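Local coordinates for putative cell adhesion protein (Bacteroides thetaiotaomicron, PDB 4DGU) that probably serves in the pili (fimbriae) through which this gut bacterium adheres to surfaces or cells, and binds zinc ions, at residues Thr157-Leu160 against Leu161-Thr164; Pro57-Val60 against Gly61-Arg65; Val178-Val181 against Ser182-Val185. All blocks are in the same frame, centred on the assembly; numbering follows the deposited sequence.

In the fold
Along the chain the order is contact 2, then contact 1, then contact 3, and each is a local turn where a strand gives out. Contact 2 leaves strand 56-59 of the nine-stranded mixed sheet. Contact 1 links strands 147-159 and 165-167 of the six-stranded antiparallel sheet; contact 3 follows strand 173-177 of that same sheet and leads toward strand 188-189 of the mixed one. No two of them touch: the centre of contact 1 is about 22 Å from that of contact 2 and about 27 Å from that of contact 3, on the opposite side of the chain's centre. Independent turns thus shape separate parts of this fimbrillin-like chain.

Contact 1. Residues Thr157-Leu160 against Leu161-Thr164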
ATOM      1  N   THR A 157     -26.223   5.802  -9.528  1.00 52.54           N
ATOM      2  CA  THR A 157     -26.565   6.666 -10.640  1.00 52.41           C
ATOM      3  C   THR A 157     -25.441   6.622 -11.665  1.00 53.92           C
ATOM      4  O   THR A 157     -24.283   6.733 -11.292  1.00 51.92           O
ATOM      5  CB  THR A 157     -26.846   8.082 -10.110  1.00 62.83           C
ATOM      6  OG1 THR A 157     -27.952   8.002  -9.211  1.00 71.22           O
ATOM      7  CG2 THR A 157     -27.188   9.083 -11.215  1.00 62.39           C
ATOM      8  N   GLN A 158     -25.796   6.501 -12.962  1.00 50.33           N
ATOM      9  CA  GLN A 158     -24.830   6.537 -14.039  1.00 47.96           C
ATOM     10  C   GLN A 158     -24.918   7.848 -14.826  1.00 54.15           C
ATOM     11  O   GLN A 158     -26.011   8.308 -15.161  1.00 54.40           O
ATOM     12  CB  GLN A 158     -24.993   5.358 -15.000  1.00 48.15           C
ATOM     13  CG  GLN A 158     -23.844   5.321 -16.033  1.00 41.34           C
ATOM     14  CD  GLN A 158     -23.937   4.229 -17.040  1.00 50.84           C
ATOM     15  OE1 GLN A 158     -25.021   3.856 -17.484  1.00 54.45           O
ATOM     16  NE2 GLN A 158     -22.795   3.723 -17.460  1.00 39.54           N
ATOM     17  N   ASP A 159     -23.750   8.425 -15.149  1.00 51.33           N
ATOM     18  CA  ASP A 159     -23.666   9.603 -16.012  1.00 52.54           C
ATOM     19  C   ASP A 159     -23.731   9.088 -17.463  1.00 53.63           C
ATOM     20  O   ASP A 159     -22.885   8.300 -17.856  1.00 50.18           O
ATOM     21  CB  ASP A 159     -22.372  10.397 -15.733  1.00 54.35           C
ATOM     22  CG  ASP A 159     -22.349  11.744 -16.418  1.00 77.09           C
ATOM     23  OD1 ASP A 159     -22.234  11.775 -17.658  1.00 79.34           O
ATOM     24  OD2 ASP A 159     -22.490  12.767 -15.718  1.00 91.40           O
ATOM     25  N   LEU A 160     -24.742   9.487 -18.241  1.00 52.60           N
ATOM     26  CA  LEU A 160     -24.903   8.964 -19.608  1.00 51.02           C
ATOM     27  C   LEU A 160     -23.895   9.534 -20.611  1.00 54.51           C
ATOM     28  O   LEU A 160     -23.693   8.933 -21.669  1.00 50.69           O
ATOM     29  CB  LEU A 160     -26.333   9.174 -20.106  1.00 51.18           C
ATOM     30  CG  LEU A 160     -27.395   8.419 -19.306  1.00 55.09           C
ATOM     31  CD1 LEU A 160     -28.784   8.781 -19.790  1.00 57.09           C
ATOM     32  CD2 LEU A 160     -27.179   6.915 -19.356  1.00 53.84           C
ATOM     33  N   LEU A 161     -23.211  10.627 -20.246  1.00 53.88           N
ATOM     34  CA  LEU A 161     -22.240  11.299 -21.107  1.00 53.80           C
ATOM     35  C   LEU A 161     -20.820  10.778 -20.886  1.00 54.86           C
ATOM     36  O   LEU A 161     -20.041  10.795 -21.831  1.00 55.37           O
ATOM     37  CB  LEU A 161     -22.304  12.819 -20.866  1.00 55.63           C
ATOM     38  CG  LEU A 161     -23.424  13.644 -21.563  1.00 63.17           C
ATOM     39  CD1 LEU A 161     -24.828  13.007 -21.450  1.00 64.56           C
ATOM     40  CD2 LEU A 161     -23.484  15.038 -20.977  1.00 67.92           C
ATOM     41  N   ASN A 162     -20.469  10.290 -19.677  1.00 47.90           N
ATOM     42  CA  ASN A 162     -19.122   9.753 -19.455  1.00 46.42           C
ATOM     43  C   ASN A 162     -19.114   8.299 -18.888  1.00 48.10           C
ATOM     44  O   ASN A 162     -18.033   7.758 -18.645  1.00 47.12           O
ATOM     45  CB  ASN A 162     -18.261  10.684 -18.578  1.00 49.07           C
ATOM     46  CG  ASN A 162     -18.679  10.837 -17.135  1.00 67.00           C
ATOM     47  OD1 ASN A 162     -19.213   9.931 -16.500  1.00 61.04           O
ATOM     48  ND2 ASN A 162     -18.341  11.965 -16.554  1.00 58.64           N
ATOM     49  N   GLY A 163     -20.294   7.707 -18.681  1.00 43.02           N
ATOM     50  CA  GLY A 163     -20.440   6.337 -18.192  1.00 42.07           C
ATOM     51  C   GLY A 163     -20.239   6.082 -16.706  1.00 44.54           C
ATOM     52  O   GLY A 163     -20.582   4.999 -16.237  1.00 43.43           O
ATOM     53  N   THR A 164     -19.696   7.057 -15.951  1.00 41.41           N
ATOM     54  CA  THR A 164     -19.364   6.958 -14.518  1.00 40.96           C
ATOM     55  C   THR A 164     -20.579   6.630 -13.621  1.00 44.48           C
ATOM     56  O   THR A 164     -21.622   7.257 -13.709  1.00 44.19           O
ATOM     57  CB  THR A 164     -18.641   8.231 -14.067  1.00 49.88           C
ATOM     58  OG1 THR A 164     -17.399   8.280 -14.749  1.00 47.76           O
ATOM     59  CG2 THR A 164     -18.327   8.246 -12.594  1.00 54.13           C
TER
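The carboxylate of Asp159 and the side-chain amide of Asn162 lie one on the other, their planes 27° apart, with Asn162 OD1 resting 3.3 Å from Asp159 CB. Within the turn the carboxylate accepts through OD1, on its anti side, from two backbone donors: Leu161 N at 3.0 Å and Asn162 N at 3.1 Å. One comes from each face of the plane, both moderately tilted from it, so the pair straddles the oxygen and resists rotation of the group. With CG anti to the backbone N (chi1 -170°), Asp159 reaches forward over the peptides that follow it. An aspartate suits the place because its short chain can collect N-H groups turned inward by the bend.

Asn162 performs a similar service one step on: its OD1 takes Thr164 N at 3.0 Å, in the carbonyl plane, closing an Asx turn. The third flat group, the amide of Gln158, meets its partner edge-on. NE2 gives a nearly straight bond to Gly163 O at 2.8 Å, practically within the amide plane, while OE1 turns to Arg99 and so holds the amide at both ends. Gly163 has positive phi (78°), a conformation easy for a residue without CB.

Backbone bonds complete the closure: Asp159 N gives a straight one to Thr164 O, also approached by the CA of Gln158, and Gly163 N returns a weak one to Asp159 O. The result is a hairpin reversal between strands 147-159 and 165-167. On its other side strand 147-159 runs antiparallel to strand 98-102, where Lys98 forms a salt bridge with Asp159 OD2, and Leu160 O is held by Tyr55 and by His82 of strand 77-83.

Contact 2. Residues Pro57-Val60 against Gly61-Arg65; sequences PFIV and GKDSR
Asp63 meets the end of strand 56-59 with every part of its side chain. CB sits over the centre of the Phe58 ring, 3.7 Å from the centroid, in a CH-pi contact. CG comes next, 3.5 Å from Ile59 N and also near Ile59 CB. With CG anti to its own carbonyl carbon (chi1 -82°), the carboxylate swings back along the strand: OD1 lies beside the aliphatic Ile59 CD1 at 4.1 Å, and OD2 accepts an almost perfectly straight bond from Ile59 N at 3.1 Å, arriving from above the carboxylate plane. The backbone answers in kind, Asp63 N giving to Ile59 O at 2.9 Å, so the two residues grip each other twice. An aspartate suits the place: its short chain keeps CB over the ring while its carboxylate takes up the N-H of Ile59.

Lys62 lays its CB and CG against Ile59 CG2, its amine leading away. Phe58 turns inward onto Ile16 and Met48, as fits a large apolar ring. Val60 and Gly61, the latter at positive phi, have the backbone angles of a type II beta turn, whose Lys62 N to Ile59 O bond is weak here. Such a turn lets the chain pass from strand 56-59, paired with 45-50, to strand 65-66, paired with 13-20, in the curled mixed sheet of this fimbrillin-like fold.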
ATOM      1  N   PRO A  57     -29.588   2.715 -31.470  1.00 60.07           N
ATOM      2  CA  PRO A  57     -29.053   1.346 -31.437  1.00 59.70           C
ATOM      3  C   PRO A  57     -28.148   1.040 -32.625  1.00 61.70           C
ATOM      4  O   PRO A  57     -28.328   1.599 -33.710  1.00 62.59           O
ATOM      5  CB  PRO A  57     -30.303   0.453 -31.454  1.00 64.33           C
ATOM      6  CG  PRO A  57     -31.494   1.368 -31.419  1.00 70.11           C
ATOM      7  CD  PRO A  57     -31.041   2.738 -31.755  1.00 64.17           C
ATOM      8  N   PHE A  58     -27.155   0.164 -32.404  1.00 55.95           N
ATOM      9  CA  PHE A  58     -26.205  -0.326 -33.413  1.00 54.10           C
ATOM     10  C   PHE A  58     -25.908  -1.810 -33.150  1.00 57.22           C
ATOM     11  O   PHE A  58     -25.476  -2.165 -32.045  1.00 55.00           O
ATOM     12  CB  PHE A  58     -24.910   0.504 -33.398  1.00 53.78           C
ATOM     13  CG  PHE A  58     -23.917   0.167 -34.486  1.00 55.00           C
ATOM     14  CD1 PHE A  58     -23.079  -0.944 -34.370  1.00 56.40           C
ATOM     15  CD2 PHE A  58     -23.778   0.992 -35.605  1.00 56.86           C
ATOM     16  CE1 PHE A  58     -22.150  -1.253 -35.372  1.00 57.74           C
ATOM     17  CE2 PHE A  58     -22.832   0.702 -36.594  1.00 59.72           C
ATOM     18  CZ  PHE A  58     -22.029  -0.427 -36.480  1.00 57.70           C
ATOM     19  N   ILE A  59     -26.151  -2.675 -34.166  1.00 54.27           N
ATOM     20  CA  ILE A  59     -25.897  -4.124 -34.066  1.00 53.34           C
ATOM     21  C   ILE A  59     -24.448  -4.373 -34.471  1.00 56.75           C
ATOM     22  O   ILE A  59     -24.052  -4.113 -35.608  1.00 57.21           O
ATOM     23  CB  ILE A  59     -26.914  -4.968 -34.877  1.00 57.29           C
ATOM     24  CG1 ILE A  59     -28.352  -4.687 -34.363  1.00 57.35           C
ATOM     25  CG2 ILE A  59     -26.581  -6.467 -34.762  1.00 58.06           C
ATOM     26  CD1 ILE A  59     -29.429  -4.715 -35.378  1.00 55.16           C
ATOM     27  N   VAL A  60     -23.649  -4.826 -33.504  1.00 51.68           N
ATOM     28  CA  VAL A  60     -22.219  -5.062 -33.665  1.00 49.72           C
ATOM     29  C   VAL A  60     -21.978  -6.256 -34.603  1.00 56.18           C
ATOM     30  O   VAL A  60     -22.704  -7.257 -34.552  1.00 55.66           O
ATOM     31  CB  VAL A  60     -21.530  -5.224 -32.282  1.00 51.72           C
ATOM     32  CG1 VAL A  60     -20.036  -5.543 -32.439  1.00 50.49           C
ATOM     33  CG2 VAL A  60     -21.726  -3.960 -31.431  1.00 49.95           C
ATOM     34  N   GLY A  61     -20.989  -6.085 -35.487  1.00 56.65           N
ATOM     35  CA  GLY A  61     -20.573  -7.058 -36.493  1.00 58.64           C
ATOM     36  C   GLY A  61     -21.555  -7.240 -37.635  1.00 64.84           C
ATOM     37  O   GLY A  61     -21.389  -8.154 -38.454  1.00 65.91           O
ATOM     38  N   LYS A  62     -22.595  -6.378 -37.692  1.00 60.79           N
ATOM     39  CA  LYS A  62     -23.635  -6.446 -38.711  1.00 62.25           C
ATOM     40  C   LYS A  62     -23.919  -5.062 -39.313  1.00 66.11           C
ATOM     41  O   LYS A  62     -23.872  -4.913 -40.534  1.00 65.74           O
ATOM     42  CB  LYS A  62     -24.939  -7.065 -38.148  1.00 65.27           C
ATOM     43  CG  LYS A  62     -24.783  -8.439 -37.504  1.00 81.91           C
ATOM     44  CD  LYS A  62     -25.611  -9.510 -38.207  1.00 95.77           C
ATOM     45  CE  LYS A  62     -25.703 -10.787 -37.398  1.00104.93           C
ATOM     46  NZ  LYS A  62     -24.470 -11.605 -37.498  1.00109.87           N
ATOM     47  N   ASP A  63     -24.217  -4.060 -38.459  1.00 61.61           N
ATOM     48  CA  ASP A  63     -24.556  -2.715 -38.904  1.00 60.06           C
ATOM     49  C   ASP A  63     -23.346  -1.946 -39.427  1.00 65.62           C
ATOM     50  O   ASP A  63     -22.184  -2.331 -39.249  1.00 63.92           O
ATOM     51  CB  ASP A  63     -25.255  -1.898 -37.784  1.00 59.51           C
ATOM     52  CG  ASP A  63     -26.747  -2.141 -37.621  1.00 70.01           C
ATOM     53  OD1 ASP A  63     -27.302  -2.973 -38.371  1.00 75.09           O
ATOM     54  OD2 ASP A  63     -27.363  -1.503 -36.733  1.00 74.14           O
ATOM     55  N   SER A  64     -23.669  -0.868 -40.130  1.00 65.36           N
ATOM     56  CA  SER A  64     -22.789   0.156 -40.666  1.00 65.56           C
ATOM     57  C   SER A  64     -23.530   1.468 -40.465  1.00 69.91           C
ATOM     58  O   SER A  64     -24.766   1.491 -40.527  1.00 71.98           O
ATOM     59  CB  SER A  64     -22.445  -0.104 -42.129  1.00 69.78           C
ATOM     60  OG  SER A  64     -23.613  -0.179 -42.930  1.00 85.71           O
ATOM     61  N   ARG A  65     -22.815   2.516 -40.078  1.00 62.59           N
ATOM     62  CA  ARG A  65     -23.472   3.793 -39.874  1.00 60.53           C
ATOM     63  C   ARG A  65     -23.035   4.770 -40.965  1.00 59.20           C
ATOM     64  O   ARG A  65     -21.870   4.766 -41.348  1.00 57.10           O
ATOM     65  CB  ARG A  65     -23.190   4.342 -38.463  1.00 59.93           C
ATOM     66  CG  ARG A  65     -24.033   5.578 -38.143  1.00 69.21           C
ATOM     67  CD  ARG A  65     -24.167   5.839 -36.673  1.00 69.24           C
ATOM     68  NE  ARG A  65     -25.059   4.873 -36.042  1.00 70.38           N
ATOM     69  CZ  ARG A  65     -25.522   5.000 -34.805  1.00 76.52           C
ATOM     70  NH1 ARG A  65     -25.188   6.052 -34.069  1.00 49.56           N
ATOM     71  NH2 ARG A  65     -26.300   4.059 -34.284  1.00 60.75           N
TER

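Contact 3. Residues Val178-Val181 against Ser182-Val185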
ATOM      1  N   VAL A 178     -22.445 -14.404  -5.601  1.00 58.09           N
ATOM      2  CA  VAL A 178     -21.352 -14.305  -6.568  1.00 56.42           C
ATOM      3  C   VAL A 178     -21.308 -15.582  -7.408  1.00 61.75           C
ATOM      4  O   VAL A 178     -21.296 -16.691  -6.884  1.00 63.23           O
ATOM      5  CB  VAL A 178     -19.990 -13.979  -5.879  1.00 57.35           C
ATOM      6  CG1 VAL A 178     -18.865 -13.782  -6.901  1.00 55.68           C
ATOM      7  CG2 VAL A 178     -20.105 -12.737  -5.020  1.00 55.98           C
ATOM      8  N   LYS A 179     -21.317 -15.408  -8.720  1.00 58.28           N
ATOM      9  CA  LYS A 179     -21.242 -16.502  -9.684  1.00 58.92           C
ATOM     10  C   LYS A 179     -19.799 -16.984  -9.854  1.00 63.30           C
ATOM     11  O   LYS A 179     -18.854 -16.183  -9.785  1.00 61.38           O
ATOM     12  CB  LYS A 179     -21.786 -16.040 -11.059  1.00 60.70           C
ATOM     13  CG  LYS A 179     -23.191 -15.461 -11.003  1.00 65.92           C
ATOM     14  CD  LYS A 179     -24.083 -16.086 -12.070  1.00 77.18           C
ATOM     15  CE  LYS A 179     -25.522 -15.655 -11.916  1.00 87.94           C
ATOM     16  NZ  LYS A 179     -26.461 -16.574 -12.626  1.00 97.79           N
ATOM     17  N   LYS A 180     -19.628 -18.290 -10.093  1.00 61.02           N
ATOM     18  CA  LYS A 180     -18.327 -18.876 -10.382  1.00 59.77           C
ATOM     19  C   LYS A 180     -17.999 -18.608 -11.869  1.00 64.92           C
ATOM     20  O   LYS A 180     -18.915 -18.338 -12.658  1.00 61.79           O
ATOM     21  CB  LYS A 180     -18.326 -20.381 -10.080  1.00 62.88           C
ATOM     22  CG  LYS A 180     -18.415 -20.777  -8.606  1.00 62.35           C
ATOM     23  CD  LYS A 180     -18.354 -22.294  -8.459  1.00 72.86           C
ATOM     24  CE  LYS A 180     -19.538 -23.025  -9.093  1.00 88.32           C
ATOM     25  NZ  LYS A 180     -19.375 -24.511  -9.067  1.00 95.63           N
ATOM     26  N   VAL A 181     -16.713 -18.730 -12.257  1.00 65.91           N
ATOM     27  CA  VAL A 181     -16.251 -18.552 -13.651  1.00 67.39           C
ATOM     28  C   VAL A 181     -17.012 -19.497 -14.621  1.00 75.22           C
ATOM     29  O   VAL A 181     -17.399 -19.063 -15.712  1.00 75.53           O
ATOM     30  CB  VAL A 181     -14.716 -18.776 -13.707  1.00 71.00           C
ATOM     31  CG1 VAL A 181     -14.220 -18.956 -15.141  1.00 70.80           C
ATOM     32  CG2 VAL A 181     -13.975 -17.636 -12.999  1.00 68.89           C
ATOM     33  N   SER A 182     -17.248 -20.764 -14.188  1.00 73.93           N
ATOM     34  CA  SER A 182     -17.932 -21.788 -14.970  1.00 76.45           C
ATOM     35  C   SER A 182     -19.394 -21.437 -15.265  1.00 82.73           C
ATOM     36  O   SER A 182     -19.942 -21.988 -16.229  1.00 85.59           O
ATOM     37  CB  SER A 182     -17.868 -23.140 -14.269  1.00 81.53           C
ATOM     38  OG  SER A 182     -18.537 -23.103 -13.021  1.00 91.80           O
ATOM     39  N   GLU A 183     -20.021 -20.526 -14.456  1.00 77.20           N
ATOM     40  CA  GLU A 183     -21.421 -20.111 -14.620  1.00 77.20           C
ATOM     41  C   GLU A 183     -21.586 -19.213 -15.872  1.00 81.75           C
ATOM     42  O   GLU A 183     -22.717 -18.996 -16.328  1.00 82.58           O
ATOM     43  CB  GLU A 183     -21.990 -19.455 -13.353  1.00 77.60           C
ATOM     44  CG  GLU A 183     -22.207 -20.431 -12.200  1.00 87.67           C
ATOM     45  CD  GLU A 183     -22.819 -19.857 -10.922  1.00 96.12           C
ATOM     46  OE1 GLU A 183     -23.950 -19.324 -10.988  1.00 85.13           O
ATOM     47  OE2 GLU A 183     -22.183 -19.971  -9.847  1.00 76.79           O
ATOM     48  N   GLY A 184     -20.466 -18.746 -16.434  1.00 77.19           N
ATOM     49  CA  GLY A 184     -20.428 -17.998 -17.689  1.00 77.11           C
ATOM     50  C   GLY A 184     -21.003 -16.602 -17.714  1.00 80.70           C
ATOM     51  O   GLY A 184     -21.150 -16.003 -18.789  1.00 80.91           O
ATOM     52  N   VAL A 185     -21.357 -16.095 -16.530  1.00 75.25           N
ATOM     53  CA  VAL A 185     -21.852 -14.740 -16.275  1.00 73.24           C
ATOM     54  C   VAL A 185     -21.085 -14.259 -15.052  1.00 71.44           C
ATOM     55  O   VAL A 185     -20.935 -15.020 -14.085  1.00 71.36           O
ATOM     56  CB  VAL A 185     -23.384 -14.626 -16.094  1.00 79.48           C
ATOM     57  CG1 VAL A 185     -23.813 -13.155 -15.953  1.00 78.59           C
ATOM     58  CG2 VAL A 185     -24.137 -15.308 -17.240  1.00 81.22           C
TER
HETATM   59  O   HOH W   1     -17.259 -24.617 -11.244  1.00 67.13           O
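This is a surface contact within a short winding of 3-10 character, made of two overlapping turns, in the connection that leads from strand 173-177 to strand 188-189. Its central pair is Lys180 and Glu183, which bind each other reciprocally. Glu183 N gives to Lys180 O at 3.0 Å, and the carboxylate folds back so that OE2 receives Lys180 N at 3.1 Å, along an almost straight line (173°) but from above the carboxylate plane. With CG anti to the carbonyl carbon, the length of a glutamate, extended beyond CG, lets OE2 reach back three residues to Lys180 N. The second turn overlaps the first, Gly184 N giving to Val181 O at 3.2 Å. In both backbone bonds the donor stands well above the carbonyl plane, a sign of how tightly the chain is wound. Gly184 then takes positive phi (69°), easily reached without a CB, and the winding stops.

The flanking lysines use their chains differently. Lys179 passes at about a right angle to Glu183, with Lys179 CD 3.4 Å from Glu183 OE1 and Lys179 CB 3.3 Å from Val185 O. Lys180 sends its amine the other way, to Gly144 O, with a water 3.0 Å from its NZ also joined to Ser182 OG. Ser182, small and polar, suits an exposed turn where water takes part. The turn is placed against neighbouring loops by Val181, which lies on Pro141, and by Lys180 on Tyr142.

Lys179 NZ is 4.1 Å from Glu183 OE1, beyond a salt bridge, so the attraction is probably modest and softened by solvent; the bond from the backbone N-H of Lys180 to the carboxylate oxygen OE2 and the backbone bonds probably do more to define the turn's shape.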